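PDB 3NE8: N-acetylmuramoyl-l-alanine amidase from Bartonella henselae, which probably cleaves the amide bond between N-acetylmuramic acid and L-alanine in peptidoglycan, as a zinc-dependent amidase that remodels the cell wall during division. Local coordinates for residues T24-E28 against K29-L33; K201-N205 against P206-K210. One frame throughout, in Å; residues are numbered along the deposited sequence. Where two conformers were deposited one is given.

Contact 1. Residues T24-E28 against K29-L33. With ZN (zinc ion), chain B.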
ATOM      1  N   THR A  24      -0.071 -30.012 -25.252  1.00 15.91           N
ATOM      2  CA  THR A  24       0.550 -31.250 -24.781  1.00 16.07           C
ATOM      3  C   THR A  24      -0.396 -32.125 -23.963  1.00 17.04           C
ATOM      4  O   THR A  24      -0.029 -33.230 -23.561  1.00 17.61           O
ATOM      5  CB  THR A  24       1.779 -30.967 -23.905  1.00 16.55           C
ATOM      6  OG1 THR A  24       1.375 -30.236 -22.740  1.00 16.58           O
ATOM      7  CG2 THR A  24       2.831 -30.174 -24.671  1.00 20.10           C
ATOM      8  N   GLY A  25      -1.602 -31.632 -23.708  1.00 14.90           N
ATOM      9  CA  GLY A  25      -2.567 -32.349 -22.897  1.00 14.35           C
ATOM     10  C   GLY A  25      -2.603 -31.904 -21.448  1.00 13.82           C
ATOM     11  O   GLY A  25      -3.489 -32.302 -20.692  1.00 14.20           O
ATOM     12  N   ILE A  26      -1.639 -31.082 -21.049  1.00 13.09           N
ATOM     13  CA  ILE A  26      -1.597 -30.618 -19.669  1.00 13.34           C
ATOM     14  C   ILE A  26      -2.870 -29.833 -19.313  1.00 12.45           C
ATOM     15  O   ILE A  26      -3.359 -29.025 -20.113  1.00 14.23           O
ATOM     16  CB  ILE A  26      -0.327 -29.783 -19.404  1.00 13.54           C
ATOM     17  CG1 ILE A  26      -0.152 -29.523 -17.904  1.00 14.53           C
ATOM     18  CG2 ILE A  26      -0.356 -28.482 -20.207  1.00 14.59           C
ATOM     19  CD1 ILE A  26       1.231 -29.016 -17.551  1.00 22.54           C
ATOM     20  N   LEU A  27      -3.396 -30.071 -18.111  1.00 11.84           N
ATOM     21  CA  LEU A  27      -4.641 -29.443 -17.670  1.00 11.60           C
ATOM     22  C   LEU A  27      -4.410 -28.359 -16.633  1.00 10.14           C
ATOM     23  O   LEU A  27      -3.632 -28.535 -15.687  1.00 10.61           O
ATOM     24  CB  LEU A  27      -5.581 -30.484 -17.058  1.00 12.36           C
ATOM     25  CG  LEU A  27      -6.147 -31.552 -17.993  1.00 13.61           C
ATOM     26  CD1 LEU A  27      -7.034 -32.508 -17.211  1.00 15.75           C
ATOM     27  CD2 LEU A  27      -6.932 -30.887 -19.106  1.00 16.32           C
ATOM     28  N   GLU A  28      -5.130 -27.255 -16.795  1.00  9.95           N
ATOM     29  CA  GLU A  28      -5.077 -26.162 -15.845  1.00  9.26           C
ATOM     30  C   GLU A  28      -5.269 -26.643 -14.405  1.00  9.54           C
ATOM     31  O   GLU A  28      -4.525 -26.228 -13.518  1.00  9.40           O
ATOM     32  CB  GLU A  28      -6.118 -25.102 -16.201  1.00  9.53           C
ATOM     33  CG  GLU A  28      -6.099 -23.911 -15.272  1.00  9.66           C
ATOM     34  CD  GLU A  28      -7.139 -22.882 -15.622  1.00 10.54           C
ATOM     35  OE1 GLU A  28      -7.977 -23.134 -16.516  1.00 11.43           O
ATOM     36  OE2 GLU A  28      -7.124 -21.818 -14.970  1.00  9.96           O
ATOM     37  N   LYS A  29      -6.232 -27.531 -14.165  1.00  8.98           N
ATOM     38  CA  LYS A  29      -6.498 -27.945 -12.790  1.00  9.38           C
ATOM     39  C   LYS A  29      -5.284 -28.602 -12.145  1.00  8.98           C
ATOM     40  O   LYS A  29      -5.120 -28.539 -10.924  1.00  9.72           O
ATOM     41  CB  LYS A  29      -7.713 -28.879 -12.706  1.00  9.66           C
ATOM     42  CG  LYS A  29      -7.525 -30.256 -13.331  1.00 10.21           C
ATOM     43  CD  LYS A  29      -8.604 -31.216 -12.855  1.00 10.79           C
ATOM     44  CE  LYS A  29      -8.495 -32.579 -13.522  1.00 12.03           C
ATOM     45  NZ  LYS A  29      -9.479 -33.534 -12.919  1.00 11.98           N
ATOM     46  N   ASP A  30      -4.450 -29.249 -12.950  1.00  9.45           N
ATOM     47  CA  ASP A  30      -3.250 -29.880 -12.407  1.00  9.48           C
ATOM     48  C   ASP A  30      -2.112 -28.884 -12.208  1.00  9.48           C
ATOM     49  O   ASP A  30      -1.380 -28.953 -11.223  1.00 10.14           O
ATOM     50  CB  ASP A  30      -2.802 -31.047 -13.289  1.00 11.48           C
ATOM     51  CG  ASP A  30      -3.834 -32.177 -13.345  1.00 13.47           C
ATOM     52  OD1 ASP A  30      -4.499 -32.440 -12.326  1.00 15.27           O
ATOM     53  OD2 ASP A  30      -3.980 -32.789 -14.422  1.00 18.21           O
ATOM     54  N   VAL A  31      -1.973 -27.952 -13.141  1.00  9.38           N
ATOM     55  CA  VAL A  31      -0.970 -26.905 -13.031  1.00  9.52           C
ATOM     56  C   VAL A  31      -1.243 -26.025 -11.811  1.00  8.74           C
ATOM     57  O   VAL A  31      -0.316 -25.657 -11.084  1.00  9.30           O
ATOM     58  CB  VAL A  31      -0.954 -26.015 -14.306  1.00 10.51           C
ATOM     59  CG1 VAL A  31      -0.092 -24.762 -14.101  1.00 14.65           C
ATOM     60  CG2 VAL A  31      -0.481 -26.811 -15.509  1.00 15.61           C
ATOM     61  N   THR A  32      -2.498 -25.656 -11.602  1.00  8.24           N
ATOM     62  CA  THR A  32      -2.786 -24.738 -10.505  1.00  8.54           C
ATOM     63  C   THR A  32      -2.539 -25.401  -9.138  1.00  7.97           C
ATOM     64  O   THR A  32      -2.050 -24.745  -8.220  1.00  8.63           O
ATOM     65  CB  THR A  32      -4.220 -24.201 -10.558  1.00  8.00           C
ATOM     66  OG1 THR A  32      -5.132 -25.301 -10.403  1.00  8.83           O
ATOM     67  CG2 THR A  32      -4.485 -23.447 -11.868  1.00 10.45           C
ATOM     68  N   LEU A  33      -2.887 -26.687  -9.001  1.00  7.79           N
ATOM     69  CA  LEU A  33      -2.628 -27.419  -7.761  1.00  8.87           C
ATOM     70  C   LEU A  33      -1.122 -27.534  -7.532  1.00  8.87           C
ATOM     71  O   LEU A  33      -0.644 -27.310  -6.415  1.00  9.34           O
ATOM     72  CB  LEU A  33      -3.307 -28.792  -7.785  1.00  9.38           C
ATOM     73  CG  LEU A  33      -3.154 -29.665  -6.538  1.00  8.81           C
ATOM     74  CD1 LEU A  33      -3.712 -28.969  -5.304  1.00 10.72           C
ATOM     75  CD2 LEU A  33      -3.845 -31.002  -6.745  1.00 11.14           C
TER
HETATM   76 ZN    ZN B   1      -8.978 -20.652 -14.643  0.71  8.97          ZN
HETATM   77  O   HOH W   1      -2.500 -32.403 -16.614  1.00 16.08           O

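Contact 2. Residues K201-N205 against P206-K210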
ATOM      1  N   LYS A 201       4.972 -23.842 -22.321  1.00 15.97           N
ATOM      2  CA  LYS A 201       6.310 -24.381 -22.052  1.00 17.32           C
ATOM      3  C   LYS A 201       6.856 -23.949 -20.691  1.00 16.68           C
ATOM      4  O   LYS A 201       7.520 -24.734 -20.011  1.00 20.26           O
ATOM      5  CB  LYS A 201       7.296 -24.014 -23.166  1.00 20.50           C
ATOM      6  CG  LYS A 201       7.098 -24.805 -24.444  1.00 24.63           C
ATOM      7  CD  LYS A 201       8.134 -24.429 -25.496  1.00 32.58           C
ATOM      8  CE  LYS A 201       8.022 -25.325 -26.719  1.00 43.40           C
ATOM      9  NZ  LYS A 201       9.072 -25.030 -27.740  1.00 50.97           N
ATOM     10  N   LEU A 202       6.578 -22.715 -20.284  1.00 15.95           N
ATOM     11  CA  LEU A 202       6.949 -22.266 -18.945  1.00 16.48           C
ATOM     12  C   LEU A 202       6.139 -22.995 -17.889  1.00 16.66           C
ATOM     13  O   LEU A 202       6.675 -23.465 -16.882  1.00 16.05           O
ATOM     14  CB  LEU A 202       6.704 -20.764 -18.797  1.00 16.70           C
ATOM     15  CG  LEU A 202       7.504 -19.860 -19.731  1.00 18.23           C
ATOM     16  CD1 LEU A 202       7.085 -18.412 -19.565  1.00 17.53           C
ATOM     17  CD2 LEU A 202       9.002 -20.015 -19.479  1.00 21.50           C
ATOM     18  N   LEU A 203       4.837 -23.092 -18.128  1.00 14.63           N
ATOM     19  CA  LEU A 203       3.901 -23.668 -17.162  0.51 15.87           C
ATOM     20  C   LEU A 203       4.219 -25.117 -16.823  1.00 14.85           C
ATOM     21  O   LEU A 203       3.920 -25.587 -15.719  1.00 16.58           O
ATOM     22  CB  LEU A 203       2.467 -23.568 -17.690  0.51 15.48           C
ATOM     23  CG  LEU A 203       1.874 -22.160 -17.749  0.51 17.78           C
ATOM     24  CD1 LEU A 203       0.597 -22.144 -18.571  0.51 19.60           C
ATOM     25  CD2 LEU A 203       1.631 -21.627 -16.348  0.51 17.40           C
ATOM     26  N   ASN A 204       4.809 -25.836 -17.773  1.00 16.74           N
ATOM     27  CA  ASN A 204       5.108 -27.231 -17.476  0.51 16.46           C
ATOM     28  C   ASN A 204       6.507 -27.447 -16.897  1.00 16.54           C
ATOM     29  O   ASN A 204       6.882 -28.569 -16.577  1.00 17.93           O
ATOM     30  CB  ASN A 204       4.757 -28.188 -18.637  0.51 16.71           C
ATOM     31  CG  ASN A 204       5.772 -28.166 -19.765  0.51 14.51           C
ATOM     32  OD1 ASN A 204       6.783 -27.467 -19.706  0.51 18.44           O
ATOM     33  ND2 ASN A 204       5.502 -28.949 -20.810  0.51 15.65           N
ATOM     34  N   ASN A 205       7.235 -26.359 -16.673  1.00 13.91           N
ATOM     35  CA  ASN A 205       8.583 -26.408 -16.117  1.00 14.39           C
ATOM     36  C   ASN A 205       8.556 -26.146 -14.613  1.00 11.66           C
ATOM     37  O   ASN A 205       8.304 -25.017 -14.185  1.00 12.55           O
ATOM     38  CB  ASN A 205       9.440 -25.364 -16.832  1.00 13.21           C
ATOM     39  CG  ASN A 205      10.860 -25.305 -16.321  1.00 15.87           C
ATOM     40  OD1 ASN A 205      11.185 -25.841 -15.262  1.00 18.80           O
ATOM     41  ND2 ASN A 205      11.724 -24.645 -17.082  1.00 19.00           N
ATOM     42  N   PRO A 206       8.803 -27.183 -13.794  1.00 11.70           N
ATOM     43  CA  PRO A 206       8.628 -26.978 -12.347  1.00 13.07           C
ATOM     44  C   PRO A 206       9.649 -26.024 -11.761  1.00 11.87           C
ATOM     45  O   PRO A 206       9.377 -25.398 -10.735  1.00 12.17           O
ATOM     46  CB  PRO A 206       8.815 -28.382 -11.750  1.00 13.71           C
ATOM     47  CG  PRO A 206       9.492 -29.174 -12.802  1.00 15.65           C
ATOM     48  CD  PRO A 206       9.130 -28.582 -14.125  1.00 13.17           C
ATOM     49  N   GLN A 207      10.810 -25.904 -12.378  1.00 12.50           N
ATOM     50  CA  GLN A 207      11.810 -24.972 -11.871  0.74 13.25           C
ATOM     51  C   GLN A 207      11.367 -23.534 -12.122  1.00 13.90           C
ATOM     52  O   GLN A 207      11.550 -22.648 -11.265  1.00 14.00           O
ATOM     53  CB  GLN A 207      13.186 -25.239 -12.491  0.74 17.11           C
ATOM     54  CG  GLN A 207      14.282 -24.321 -11.969  0.74 23.87           C
ATOM     55  CD  GLN A 207      14.415 -24.356 -10.453  0.74 31.22           C
ATOM     56  OE1 GLN A 207      14.211 -25.393  -9.819  0.74 32.18           O
ATOM     57  NE2 GLN A 207      14.765 -23.215  -9.864  0.74 32.42           N
ATOM     58  N   TRP A 208      10.770 -23.288 -13.281  1.00 13.19           N
ATOM     59  CA  TRP A 208      10.245 -21.962 -13.561  1.00 12.85           C
ATOM     60  C   TRP A 208       9.092 -21.658 -12.604  1.00 11.02           C
ATOM     61  O   TRP A 208       9.007 -20.571 -12.027  1.00 11.54           O
ATOM     62  CB  TRP A 208       9.814 -21.852 -15.026  1.00 14.34           C
ATOM     63  CG  TRP A 208       9.194 -20.536 -15.317  1.00 12.64           C
ATOM     64  CD1 TRP A 208       9.829 -19.392 -15.711  1.00 15.77           C
ATOM     65  CD2 TRP A 208       7.812 -20.218 -15.210  1.00 13.50           C
ATOM     66  NE1 TRP A 208       8.917 -18.377 -15.856  1.00 15.19           N
ATOM     67  CE2 TRP A 208       7.669 -18.857 -15.551  1.00 13.74           C
ATOM     68  CE3 TRP A 208       6.676 -20.951 -14.861  1.00 13.57           C
ATOM     69  CZ2 TRP A 208       6.432 -18.218 -15.558  1.00 15.08           C
ATOM     70  CZ3 TRP A 208       5.458 -20.319 -14.856  1.00 14.32           C
ATOM     71  CH2 TRP A 208       5.339 -18.962 -15.208  1.00 13.86           C
ATOM     72  N   ARG A 209       8.212 -22.635 -12.413  1.00 11.28           N
ATOM     73  CA  ARG A 209       7.095 -22.444 -11.492  1.00 11.58           C
ATOM     74  C   ARG A 209       7.586 -22.120 -10.077  1.00 11.41           C
ATOM     75  O   ARG A 209       7.033 -21.244  -9.401  1.00 11.78           O
ATOM     76  CB  ARG A 209       6.151 -23.655 -11.470  1.00 10.52           C
ATOM     77  CG  ARG A 209       5.372 -23.867 -12.760  1.00 12.10           C
ATOM     78  CD  ARG A 209       4.164 -24.808 -12.588  1.00 11.90           C
ATOM     79  NE  ARG A 209       4.493 -26.056 -11.886  1.00 11.25           N
ATOM     80  CZ  ARG A 209       4.788 -27.213 -12.479  1.00 10.02           C
ATOM     81  NH1 ARG A 209       4.801 -27.326 -13.807  1.00 12.28           N
ATOM     82  NH2 ARG A 209       5.088 -28.270 -11.740  1.00 11.64           N
ATOM     83  N   LYS A 210       8.622 -22.820  -9.632  1.00 12.12           N
ATOM     84  CA  LYS A 210       9.211 -22.571  -8.322  1.00 11.39           C
ATOM     85  C   LYS A 210       9.762 -21.146  -8.218  1.00 12.61           C
ATOM     86  O   LYS A 210       9.588 -20.479  -7.199  1.00 12.53           O
ATOM     87  CB  LYS A 210      10.321 -23.590  -8.038  1.00 13.60           C
ATOM     88  CG  LYS A 210      10.966 -23.444  -6.671  1.00 18.68           C
ATOM     89  CD  LYS A 210      12.048 -24.489  -6.470  1.00 23.71           C
ATOM     90  CE  LYS A 210      12.596 -24.457  -5.053  1.00 30.94           C
ATOM     91  NZ  LYS A 210      13.499 -25.614  -4.794  1.00 36.33           N
TER

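Contact 1. Residues T24-E28 against K29-L33
L27, at the N-cap position of helix 28-45, accepts on its O two N-H groups from the first turn of this helix, which carries a zinc ligand of the amidase. V31 N reaches L27 O in the carbonyl plane at 3.1 Å, whereas D30 N comes from above that plane. One residue on, T32 N gives E28 O a nearly straight bond of 2.8 Å. E28 starts the helix with its backbone, while its side chain, fully extended with CG opposite the backbone N (chi1 -179°), carries OE2 to within 2.2 Å of the zinc ion. H13, H82, D84 and E115 are the other protein ligands. Two backbone N-H groups steady the carboxylate: A20 N donates to OE1 and A83 N to OE2, which should hold its rotation. T32 CG2 lies 3.8 Å from E28 CG. T32 OG1 is hydrogen-bonded to G12 O, and K29 runs out alongside L27 to a salt bridge with D58 and a hydrogen bond to G15 O. A water accepts from L27 N and donates to D30 OD2, bridging the N-cap residue to the first turn. Just before the cap, I26 CD1 presses on V31 CG2 at 3.5 Å, closer than usual for two methyl groups.

Contact 2. Residues K201-N205 against P206-K210
A short turn at N204 and N205 joins helix 197-203 to helix 206-227, with N205 as the N-cap of the second and P206 in its first turn. The cap is made by the N205 carboxamide: with CG opposite the backbone N (chi1 179°), OD1 faces the helix start and accepts weak bonds from Q207 N at 2.9 Å and W208 N at 3.3 Å. The main chain of N205 adds a firmer link, its O accepting from R209 N at 3.0 Å. The first helix is met by W208, whose indole lies against L202. L202 CB sits 3.8 Å from the centroid of the six-membered ring, only 10° off its normal, a CH-pi contact square over the face; the leucine methyls spread across the same ring system, CD2 towards CD1 and NE1 of the indole. R209 closes the turn from another direction. Bent at chi3 (-49°), its chain folds back so that NH1 gives L203 O a hydrogen bond of 2.7 Å, with the acceptor close to the guanidinium plane. That bond ties a carbonyl at the end of the first helix, while P206 CA lies over one guanidinium face. R209 also packs on A34 and F35 of helix 28-45, and K210 touches E42 and K45 of that helix, whereas L203 turns to I191 and L194 in the loop that follows strand 186-190.

Both contacts are helix starts, with L27 and N205 at the N-cap positions, but only N205 caps with its side chain. The centres of contacts 1 and 2 lie 12 Å apart on the same side of the chain's centre. They touch directly: I26 CD1 packs on N204 CB at 3.8 Å, and V31 CG1 approaches L203 CD2 at 4.2 Å. I191 joins them, since V31 and L203 both pack on it. Contact 1 supplies a metal ligand directly, whereas in contact 2 the L203 side chain remains about 10 Å from the zinc ion, so residues 201-210 lean on the metal-bearing helix without supplying a ligand.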